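PDB 3NNR: transcriptional regulator, TetR family from Marinobacter aquaeolei, which is of unknown specific role but probably binds DNA and regulates transcription, as other members of the TetR family do. Local coordinates for residues P196-T199 with R205-A208; I26-I31 with G40-H45; R96-D101 with Q114-F119; I70-P75 with I127-A132. All coordinates share one frame; numbering follows the deposited sequence. Where two conformers were deposited one is given.

Contact 1 (P196-T199 with R205-A208)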
# COMPACT_ATOMS: atom_id res chain seq x y z
N PRO A 196 6.44 -2.14 21.31
CA PRO A 196 5.86 -2.10 22.67
C PRO A 196 5.42 -3.46 23.26
O PRO A 196 5.21 -3.53 24.47
CB PRO A 196 4.67 -1.17 22.52
CG PRO A 196 4.24 -1.38 21.13
CD PRO A 196 5.47 -1.63 20.32
N TYR A 197 5.26 -4.49 22.42
CA TYR A 197 4.89 -5.84 22.89
C TYR A 197 6.10 -6.76 23.22
O TYR A 197 5.90 -7.93 23.61
CB TYR A 197 3.98 -6.55 21.88
CG TYR A 197 2.71 -5.79 21.54
CD1 TYR A 197 1.72 -5.58 22.52
CD2 TYR A 197 2.49 -5.30 20.24
CE1 TYR A 197 0.53 -4.87 22.22
CE2 TYR A 197 1.31 -4.60 19.93
CZ TYR A 197 0.33 -4.39 20.91
OH TYR A 197 -0.82 -3.71 20.58
N LEU A 198 7.33 -6.26 23.07
CA LEU A 198 8.51 -7.06 23.38
C LEU A 198 8.58 -7.34 24.89
O LEU A 198 8.34 -6.43 25.70
CB LEU A 198 9.80 -6.36 22.91
CG LEU A 198 9.97 -6.13 21.40
CD1 LEU A 198 11.19 -5.31 21.13
CD2 LEU A 198 10.04 -7.42 20.61
N THR A 199 8.87 -8.60 25.24
CA THR A 199 9.05 -9.04 26.64
C THR A 199 10.38 -8.53 27.21
O THR A 199 11.29 -8.17 26.43
CB THR A 199 9.08 -10.58 26.78
OG1 THR A 199 10.16 -11.11 25.98
CG2 THR A 199 7.78 -11.22 26.33
N ARG A 205 17.75 -7.28 22.41
CA ARG A 205 18.16 -7.84 21.10
C ARG A 205 17.26 -7.45 19.92
O ARG A 205 17.77 -7.09 18.85
CB ARG A 205 18.31 -9.37 21.14
CG ARG A 205 19.58 -9.87 21.79
CD ARG A 205 19.50 -11.37 22.07
NE ARG A 205 18.63 -11.68 23.22
CZ ARG A 205 18.27 -12.90 23.62
NH1 ARG A 205 18.66 -14.00 22.95
NH2 ARG A 205 17.48 -13.04 24.69
N VAL A 206 15.94 -7.56 20.09
CA VAL A 206 15.01 -7.22 18.99
C VAL A 206 15.17 -5.74 18.59
O VAL A 206 15.17 -5.45 17.40
CB VAL A 206 13.53 -7.58 19.28
CG1 VAL A 206 12.68 -7.30 18.06
CG2 VAL A 206 13.39 -9.04 19.67
N LEU A 207 15.30 -4.83 19.56
CA LEU A 207 15.61 -3.41 19.24
C LEU A 207 16.98 -3.27 18.56
O LEU A 207 17.14 -2.45 17.64
CB LEU A 207 15.60 -2.52 20.48
CG LEU A 207 14.29 -1.95 21.02
CD1 LEU A 207 13.14 -2.90 20.89
CD2 LEU A 207 14.49 -1.48 22.47
N ALA A 208 17.96 -4.04 19.04
CA ALA A 208 19.35 -4.05 18.49
C ALA A 208 19.35 -4.50 17.04
O ALA A 208 20.03 -3.92 16.20
CB ALA A 208 20.27 -4.94 19.34
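No flat group lies between Leu198 and Val206: the contact is made of branched aliphatic side chains, and the ring of Tyr197 packs instead on Leu147 and Met151 of helix 145-160. Leu198 straddles Val206 with both methyls. Its CD2 lies 3.7 Å from Val206 CG1, and its CD1 is equally close, 3.7 Å, to Val206 CB, so the fork of the leucine closes over the branch point of the valine. Having CG anti to the carbonyl carbon (chi1 -63°) sends the leucine fork from the loop toward the helix. Val206 CG2 also reaches Leu198 CD2, at 3.8 Å. Leu207 brings its CD1 to the same leucine from the next helical position, but the modelled separation is too short to be trusted. The contact folds the loop that follows helix 186-194 against helix 200-211, and Val206 also touches Ile139. Thr199 ties the loop to the loop after helix 110-136 by a hydrogen bond to Gly138 O and a weak one to Ile139 O. Beta-branched valine suits the helix face because it is compact, and leucine suits the loop because it reaches farther. With no polar atom joining the two segments, cohesion here rests on hydrophobic burial and shape.

Contact 2 (I26-I31 with G40-H45)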
# COMPACT_ATOMS: atom_id res chain seq x y z
N ILE A 26 3.90 -3.46 -21.90
CA ILE A 26 4.50 -4.62 -22.58
C ILE A 26 3.40 -5.49 -23.16
O ILE A 26 2.46 -5.85 -22.46
CB ILE A 26 5.42 -5.41 -21.63
CG1 ILE A 26 6.59 -4.51 -21.14
CG2 ILE A 26 5.92 -6.68 -22.29
CD1 ILE A 26 7.51 -3.94 -22.23
N THR A 27 3.53 -5.78 -24.45
CA THR A 27 2.63 -6.66 -25.22
C THR A 27 3.35 -7.95 -25.59
O THR A 27 4.59 -8.06 -25.50
CB THR A 27 2.20 -5.97 -26.56
OG1 THR A 27 3.33 -5.79 -27.42
CG2 THR A 27 1.57 -4.59 -26.26
N THR A 28 2.58 -8.93 -26.02
CA THR A 28 3.15 -10.19 -26.46
C THR A 28 4.13 -9.99 -27.63
O THR A 28 5.16 -10.66 -27.67
CB THR A 28 2.07 -11.23 -26.77
OG1 THR A 28 1.05 -10.63 -27.55
CG2 THR A 28 1.44 -11.78 -25.49
N ASN A 29 3.86 -9.03 -28.53
CA ASN A 29 4.78 -8.73 -29.64
C ASN A 29 6.13 -8.24 -29.16
O ASN A 29 7.14 -8.63 -29.74
CB ASN A 29 4.16 -7.77 -30.66
CG ASN A 29 3.04 -8.42 -31.48
OD1 ASN A 29 3.06 -9.62 -31.82
ND2 ASN A 29 2.05 -7.62 -31.81
N HIS A 30 6.15 -7.43 -28.10
CA HIS A 30 7.40 -6.96 -27.50
C HIS A 30 8.18 -8.15 -26.95
O HIS A 30 9.40 -8.24 -27.17
CB HIS A 30 7.21 -5.99 -26.32
CG HIS A 30 6.66 -4.64 -26.68
ND1 HIS A 30 5.34 -4.30 -26.50
CD2 HIS A 30 7.26 -3.52 -27.15
CE1 HIS A 30 5.14 -3.05 -26.87
NE2 HIS A 30 6.30 -2.56 -27.28
N ILE A 31 7.48 -9.07 -26.28
CA ILE A 31 8.11 -10.21 -25.65
C ILE A 31 8.72 -11.13 -26.76
O ILE A 31 9.87 -11.52 -26.68
CB ILE A 31 7.15 -10.95 -24.70
CG1 ILE A 31 6.65 -10.03 -23.58
CG2 ILE A 31 7.86 -12.17 -24.07
CD1 ILE A 31 5.33 -10.54 -22.95
N GLY A 40 3.89 -16.25 -33.58
CA GLY A 40 3.36 -17.61 -33.59
C GLY A 40 4.03 -18.57 -32.62
O GLY A 40 3.36 -19.41 -32.05
N ASN A 41 5.35 -18.44 -32.46
CA ASN A 41 6.12 -19.29 -31.54
C ASN A 41 5.66 -19.01 -30.11
O ASN A 41 5.46 -19.95 -29.37
CB ASN A 41 7.62 -19.06 -31.72
CG ASN A 41 8.51 -20.12 -31.04
OD1 ASN A 41 8.10 -20.83 -30.12
ND2 ASN A 41 9.77 -20.22 -31.52
N LEU A 42 5.49 -17.74 -29.77
CA LEU A 42 5.01 -17.33 -28.45
C LEU A 42 3.57 -17.81 -28.24
O LEU A 42 3.24 -18.29 -27.16
CB LEU A 42 5.04 -15.79 -28.29
CG LEU A 42 5.11 -15.21 -26.87
CD1 LEU A 42 4.99 -13.70 -26.95
CD2 LEU A 42 4.07 -15.69 -25.93
N TYR A 43 2.73 -17.67 -29.26
CA TYR A 43 1.35 -18.12 -29.17
C TYR A 43 1.21 -19.62 -28.85
O TYR A 43 0.29 -20.00 -28.11
CB TYR A 43 0.57 -17.72 -30.44
CG TYR A 43 -0.93 -17.99 -30.38
CD1 TYR A 43 -1.82 -17.10 -29.78
CD2 TYR A 43 -1.46 -19.14 -30.96
CE1 TYR A 43 -3.20 -17.37 -29.73
CE2 TYR A 43 -2.83 -19.41 -30.92
CZ TYR A 43 -3.69 -18.53 -30.31
OH TYR A 43 -5.02 -18.83 -30.28
N TYR A 44 2.13 -20.47 -29.34
CA TYR A 44 2.12 -21.91 -29.07
C TYR A 44 2.18 -22.22 -27.57
O TYR A 44 1.50 -23.13 -27.08
CB TYR A 44 3.30 -22.61 -29.77
CG TYR A 44 3.44 -24.13 -29.53
CD1 TYR A 44 2.46 -25.02 -29.95
CD2 TYR A 44 4.60 -24.67 -28.93
CE1 TYR A 44 2.62 -26.45 -29.73
CE2 TYR A 44 4.76 -26.09 -28.72
CZ TYR A 44 3.77 -26.96 -29.12
OH TYR A 44 3.93 -28.32 -28.91
N HIS A 45 3.04 -21.46 -26.89
CA HIS A 45 3.26 -21.58 -25.46
C HIS A 45 2.20 -20.81 -24.66
O HIS A 45 1.77 -21.31 -23.63
CB HIS A 45 4.70 -21.12 -25.11
CG HIS A 45 5.78 -21.97 -25.73
ND1 HIS A 45 6.09 -23.22 -25.26
CD2 HIS A 45 6.60 -21.74 -26.79
CE1 HIS A 45 7.05 -23.74 -26.01
NE2 HIS A 45 7.39 -22.86 -26.93
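The predicted helix-turn-helix motif of the TetR family is bridged here by Leu42, which reaches from helix 39-45 to helix 28-35. In this family the second of these helices generally reads the DNA, so the contact probably sets its orientation on the first. One methyl does the work: Leu42 CD1 comes within 3.8 Å of Thr28 CB and 4.2 Å of Ile31 CB, settling between residues one turn apart, and it also lies against the carbonyl oxygen of Thr28. Leu42 CG stands anti to the backbone N (chi1 -157°) and the chain is extended beyond it, which points CD1 at helix 28-35, although Thr28 CA and Leu42 CA are 7.6 Å apart. Leucine is long enough for this reach, and buried Ile31 offers a broad beta-branched surface. Ile52 of helix 49-67 touches both Leu42 and Ile31, extending the apolar cluster to that helix; Ser14 of helix 6-21 also touches Ile31. Thr27, the N-cap of helix 28-35, forms a capping box with His30. His30 N reaches Thr27 OG1 only weakly, at 3.3 Å, whereas Thr27 N donates to His30 ND1 at 3.1 Å, approaching from 21° out of the imidazole plane.

Contact 3 (R96-D101 with Q114-F119). With SO4 (sulfate ion), chain D.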
# COMPACT_ATOMS: atom_id res chain seq x y z
N ARG A 96 8.17 -7.22 -8.54
CA ARG A 96 7.65 -5.86 -8.32
C ARG A 96 6.54 -5.42 -9.28
O ARG A 96 5.71 -4.60 -8.89
CB ARG A 96 8.79 -4.79 -8.24
CG ARG A 96 9.34 -4.32 -9.57
CD ARG A 96 10.76 -3.69 -9.49
NE ARG A 96 11.71 -4.78 -9.51
CZ ARG A 96 12.69 -4.99 -10.39
NH1 ARG A 96 12.99 -4.11 -11.34
NH2 ARG A 96 13.43 -6.08 -10.25
N PHE A 97 6.54 -5.96 -10.50
CA PHE A 97 5.51 -5.62 -11.52
C PHE A 97 4.08 -5.96 -11.06
O PHE A 97 3.12 -5.30 -11.44
CB PHE A 97 5.77 -6.34 -12.87
CG PHE A 97 5.14 -7.71 -12.94
CD1 PHE A 97 5.74 -8.80 -12.36
CD2 PHE A 97 3.87 -7.88 -13.54
CE1 PHE A 97 5.14 -10.07 -12.39
CE2 PHE A 97 3.25 -9.12 -13.55
CZ PHE A 97 3.89 -10.22 -12.97
N PHE A 98 3.96 -7.01 -10.25
CA PHE A 98 2.66 -7.52 -9.82
C PHE A 98 1.89 -6.53 -8.93
O PHE A 98 0.80 -6.10 -9.29
CB PHE A 98 2.85 -8.87 -9.15
CG PHE A 98 1.58 -9.59 -8.87
CD1 PHE A 98 0.93 -10.26 -9.87
CD2 PHE A 98 1.07 -9.63 -7.58
CE1 PHE A 98 -0.25 -10.94 -9.62
CE2 PHE A 98 -0.10 -10.30 -7.31
CZ PHE A 98 -0.77 -10.95 -8.34
N HIS A 99 2.50 -6.13 -7.82
CA HIS A 99 1.82 -5.19 -6.89
C HIS A 99 1.59 -3.79 -7.45
O HIS A 99 0.69 -3.08 -7.00
CB HIS A 99 2.54 -5.15 -5.55
CG HIS A 99 2.64 -6.49 -4.92
ND1 HIS A 99 3.65 -7.38 -5.23
CD2 HIS A 99 1.82 -7.13 -4.04
CE1 HIS A 99 3.46 -8.50 -4.55
NE2 HIS A 99 2.36 -8.37 -3.82
N ARG A 100 2.37 -3.44 -8.47
CA ARG A 100 2.29 -2.15 -9.12
C ARG A 100 1.00 -2.00 -9.93
O ARG A 100 0.37 -0.94 -9.87
CB ARG A 100 3.52 -1.96 -9.98
CG ARG A 100 3.63 -0.65 -10.72
CD ARG A 100 5.08 -0.44 -11.12
NE ARG A 100 5.54 -1.41 -12.08
CZ ARG A 100 6.80 -1.79 -12.29
NH1 ARG A 100 7.82 -1.35 -11.57
NH2 ARG A 100 7.04 -2.67 -13.25
N ASP A 101 0.63 -3.04 -10.67
CA ASP A 101 -0.57 -3.05 -11.50
C ASP A 101 -1.61 -4.01 -10.93
O ASP A 101 -2.53 -4.44 -11.65
CB ASP A 101 -0.19 -3.36 -12.96
CG ASP A 101 0.25 -2.13 -13.74
OD1 ASP A 101 -0.38 -1.06 -13.57
OD2 ASP A 101 1.16 -2.24 -14.59
N GLN A 114 -9.17 -14.92 -7.81
CA GLN A 114 -9.52 -16.01 -6.88
C GLN A 114 -8.26 -16.48 -6.13
O GLN A 114 -8.18 -16.34 -4.90
CB GLN A 114 -10.24 -17.14 -7.63
CG GLN A 114 -10.57 -18.44 -6.87
CD GLN A 114 -11.62 -18.29 -5.79
OE1 GLN A 114 -12.67 -18.93 -5.87
NE2 GLN A 114 -11.37 -17.43 -4.78
N ASP A 115 -7.24 -16.93 -6.87
CA ASP A 115 -5.99 -17.42 -6.27
C ASP A 115 -5.32 -16.37 -5.34
O ASP A 115 -4.93 -16.71 -4.23
CB ASP A 115 -4.98 -17.87 -7.34
CG ASP A 115 -5.47 -19.05 -8.18
OD1 ASP A 115 -6.67 -19.45 -8.11
OD2 ASP A 115 -4.63 -19.58 -8.92
N TYR A 116 -5.24 -15.11 -5.77
CA TYR A 116 -4.63 -14.05 -4.95
C TYR A 116 -5.35 -13.81 -3.61
O TYR A 116 -4.68 -13.66 -2.57
CB TYR A 116 -4.46 -12.71 -5.69
CG TYR A 116 -3.58 -11.75 -4.91
CD1 TYR A 116 -2.25 -12.04 -4.72
CD2 TYR A 116 -4.08 -10.58 -4.32
CE1 TYR A 116 -1.42 -11.20 -3.99
CE2 TYR A 116 -3.24 -9.72 -3.58
CZ TYR A 116 -1.90 -10.05 -3.43
OH TYR A 116 -0.98 -9.30 -2.72
N ARG A 117 -6.69 -13.82 -3.63
CA ARG A 117 -7.51 -13.71 -2.40
C ARG A 117 -7.08 -14.85 -1.45
O ARG A 117 -6.78 -14.60 -0.30
CB ARG A 117 -9.04 -13.77 -2.71
CG ARG A 117 -10.07 -13.74 -1.50
CD ARG A 117 -11.53 -14.24 -1.88
N GLU A 118 -7.02 -16.07 -1.97
CA GLU A 118 -6.69 -17.26 -1.16
C GLU A 118 -5.25 -17.27 -0.64
O GLU A 118 -5.00 -17.72 0.48
CB GLU A 118 -6.99 -18.54 -1.93
CG GLU A 118 -8.47 -18.74 -2.13
CD GLU A 118 -8.81 -20.05 -2.85
OE1 GLU A 118 -8.14 -20.39 -3.87
OE2 GLU A 118 -9.78 -20.71 -2.40
N PHE A 119 -4.35 -16.78 -1.48
CA PHE A 119 -2.94 -16.63 -1.17
C PHE A 119 -2.74 -15.61 -0.03
O PHE A 119 -1.93 -15.82 0.90
CB PHE A 119 -2.22 -16.23 -2.46
CG PHE A 119 -0.76 -15.93 -2.30
CD1 PHE A 119 0.10 -16.85 -1.71
CD2 PHE A 119 -0.24 -14.72 -2.78
CE1 PHE A 119 1.45 -16.58 -1.59
CE2 PHE A 119 1.09 -14.43 -2.66
CZ PHE A 119 1.95 -15.36 -2.06
S SO4 D . 12.31 -0.26 -11.62
O1 SO4 D . 13.28 0.52 -10.84
O2 SO4 D . 11.53 0.51 -12.64
O3 SO4 D . 13.08 -1.29 -12.34
O4 SO4 D . 11.40 -0.73 -10.58
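The CA atoms of Phe98 and Tyr116, the nearest across the two backbones, are 10.9 Å apart, so short helix 96-100 and long helix 110-136 meet only through large side chains. Both residues carry CG anti to the backbone N (chi1 -171° for Phe98), and their rings form an offset edge-to-face pair, centroids 5.5 Å apart and planes at 62°. Phe98 leads with its edge, CE2 lying 3.7 Å from Tyr116 CE1. This pair belongs to the helical regulatory domain of a TetR-like protein, where Leu102 and Leu106 pack on Tyr116, and Phe57 meets the Phe98 ring. Tyrosine adds a polar end: His99 crosses it at about a right angle, His99 NE2 3.6 Å from Tyr116 OH, and both atoms bond an oxygen of an unidentified molecule, probably from the crystallisation liquor, the tyrosine weakly. With an alanine in place of Tyr116, the edge of Phe98 would probably lose its aromatic partner and the bound oxygen the hydroxyl beside His99. Farther off, Arg96 NH1 makes a weak hydrogen bond, 3.0 Å, to O3 of a sulfate ion, itself probably from crystallisation. Arg100 turns its guanidinium edge to this ion, but Arg100 NH1, 3.8 Å from sulfate O4, is too far to bond.

Contact 4 (I70-P75 with I127-A132)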
# COMPACT_ATOMS: atom_id res chain seq x y z
N ILE A 70 5.85 -22.70 7.90
CA ILE A 70 6.38 -22.58 9.26
C ILE A 70 6.62 -23.96 9.87
O ILE A 70 5.70 -24.79 9.88
CB ILE A 70 5.42 -21.78 10.21
CG1 ILE A 70 4.97 -20.46 9.60
CG2 ILE A 70 6.09 -21.54 11.60
CD1 ILE A 70 6.06 -19.57 9.11
N PRO A 71 7.85 -24.21 10.36
CA PRO A 71 8.09 -25.48 11.04
C PRO A 71 7.34 -25.51 12.37
O PRO A 71 7.36 -24.51 13.11
CB PRO A 71 9.62 -25.49 11.27
CG PRO A 71 10.15 -24.37 10.50
CD PRO A 71 9.08 -23.41 10.25
N GLU A 72 6.66 -26.63 12.63
CA GLU A 72 5.87 -26.84 13.85
C GLU A 72 6.60 -27.69 14.91
O GLU A 72 6.21 -27.65 16.07
CB GLU A 72 4.50 -27.45 13.50
CG GLU A 72 3.61 -26.58 12.58
CD GLU A 72 3.23 -25.20 13.16
OE1 GLU A 72 3.20 -25.04 14.40
OE2 GLU A 72 2.96 -24.27 12.36
N ASP A 73 7.66 -28.40 14.52
CA ASP A 73 8.42 -29.26 15.44
C ASP A 73 9.55 -28.58 16.27
O ASP A 73 10.33 -29.30 16.91
CB ASP A 73 8.96 -30.51 14.69
CG ASP A 73 9.96 -30.18 13.57
OD1 ASP A 73 10.02 -29.01 13.11
OD2 ASP A 73 10.66 -31.10 13.13
N ARG A 74 9.66 -27.25 16.24
CA ARG A 74 10.68 -26.50 17.02
C ARG A 74 10.19 -25.09 17.32
O ARG A 74 9.27 -24.64 16.68
CB ARG A 74 12.01 -26.45 16.24
CG ARG A 74 11.91 -25.91 14.80
CD ARG A 74 13.26 -25.90 14.09
NE ARG A 74 13.14 -25.57 12.67
CZ ARG A 74 12.98 -26.47 11.71
NH1 ARG A 74 12.94 -27.76 12.02
NH2 ARG A 74 12.87 -26.09 10.45
N PRO A 75 10.82 -24.38 18.31
CA PRO A 75 10.34 -23.01 18.55
C PRO A 75 10.91 -22.02 17.53
O PRO A 75 11.97 -22.26 16.96
CB PRO A 75 10.84 -22.70 19.97
CG PRO A 75 12.03 -23.56 20.14
CD PRO A 75 11.84 -24.79 19.30
N ILE A 127 1.35 -15.08 9.16
CA ILE A 127 1.71 -13.95 10.04
C ILE A 127 1.12 -14.20 11.44
O ILE A 127 1.83 -14.04 12.44
CB ILE A 127 1.29 -12.59 9.49
CG1 ILE A 127 2.03 -12.29 8.18
CG2 ILE A 127 1.62 -11.49 10.49
CD1 ILE A 127 1.42 -11.15 7.39
N ASN A 128 -0.15 -14.62 11.51
CA ASN A 128 -0.78 -14.99 12.79
C ASN A 128 0.05 -16.04 13.48
O ASN A 128 0.40 -15.89 14.67
CB ASN A 128 -2.22 -15.54 12.63
CG ASN A 128 -3.27 -14.47 12.75
OD1 ASN A 128 -3.42 -13.85 13.81
ND2 ASN A 128 -4.03 -14.25 11.68
N ARG A 129 0.38 -17.07 12.71
CA ARG A 129 1.11 -18.20 13.22
C ARG A 129 2.52 -17.83 13.72
O ARG A 129 2.93 -18.34 14.77
CB ARG A 129 1.12 -19.36 12.21
CG ARG A 129 1.58 -20.70 12.77
CD ARG A 129 0.83 -21.10 14.08
NE ARG A 129 1.37 -22.32 14.67
CZ ARG A 129 1.26 -22.68 15.96
NH1 ARG A 129 0.65 -21.90 16.87
NH2 ARG A 129 1.80 -23.83 16.35
N ILE A 130 3.21 -16.92 13.03
CA ILE A 130 4.54 -16.44 13.46
C ILE A 130 4.42 -15.73 14.80
O ILE A 130 5.19 -16.02 15.71
CB ILE A 130 5.20 -15.52 12.41
CG1 ILE A 130 5.67 -16.35 11.20
CG2 ILE A 130 6.41 -14.82 13.01
CD1 ILE A 130 5.76 -15.54 9.91
N PHE A 131 3.47 -14.82 14.94
CA PHE A 131 3.24 -14.16 16.21
C PHE A 131 2.86 -15.16 17.30
O PHE A 131 3.35 -15.05 18.42
CB PHE A 131 2.12 -13.14 16.13
CG PHE A 131 2.41 -11.90 15.30
CD1 PHE A 131 3.69 -11.33 15.22
CD2 PHE A 131 1.34 -11.20 14.73
CE1 PHE A 131 3.90 -10.15 14.50
CE2 PHE A 131 1.53 -10.02 14.02
CZ PHE A 131 2.81 -9.49 13.90
N ALA A 132 2.00 -16.13 16.96
CA ALA A 132 1.59 -17.16 17.91
C ALA A 132 2.83 -17.88 18.45
O ALA A 132 2.94 -18.05 19.68
CB ALA A 132 0.58 -18.15 17.30
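Glu72 and Arg129 form a salt bridge that clasps the loop between helices 49-67 and 78-94 to helix 110-136, at the surface of the all-helical regulatory domain of this TetR-family protein. The charged groups come from opposite directions; the carboxylate meets the guanidinium at its edge, and the two planes lie 17° apart. Glu72 OE1 takes most of the grip: Arg129 NH2 donates to it at 2.7 Å, nearly straight at 166°. Arg129 NE adds weak bonds to both oxygens, at 3.3 Å to Glu72 OE1 and 3.4 Å to Glu72 OE2. Arg129 has CG anti to the backbone N and bends at chi2, which turns the guanidinium edge toward the loop; its length lets it span a gap that a short side chain could not. A leucine in its place would probably leave the carboxylate of Glu72 without its charged mate on this helix and the loop less firmly tied.

The apolar part is smaller. Ile70 CD1 touches Ile130 CG1 at 3.9 Å, the two chains crossing at about a right angle, and Tyr84 of helix 78-94 packs on both. Isoleucine is apt here, as its long branch reaches across while the beta branch stays near its own backbone. A second tie comes from Lys133, one turn beyond Arg129, whose NZ hydrogen-bonds to Arg74 O and weakly to Pro71 O. On the carboxylate, Glu72 OE1 receives Arg129 NH2 on its syn side, 23° out of the carboxylate plane.

Contacts 3 and 4 both use helix 110-136: residues 96-101 and 114-119 fall within the chain span that contact 4 closes, and the two centres are 24 Å apart. Unidentified molecules, probably from the crystallisation liquor, are bonded by His99 and Tyr116 in contact 3 and lie about 4 Å from the side chain of Ile130 in contact 4, which may mark a pocket along this helix. Contact 2, in the probable DNA-binding part, has its nearest atoms about 8 Å from contact 3, while contact 1 lies on the opposite side of the chain's centre, 51 Å from contact 2 between centres. Contacts 1 and 3 both touch the second subunit.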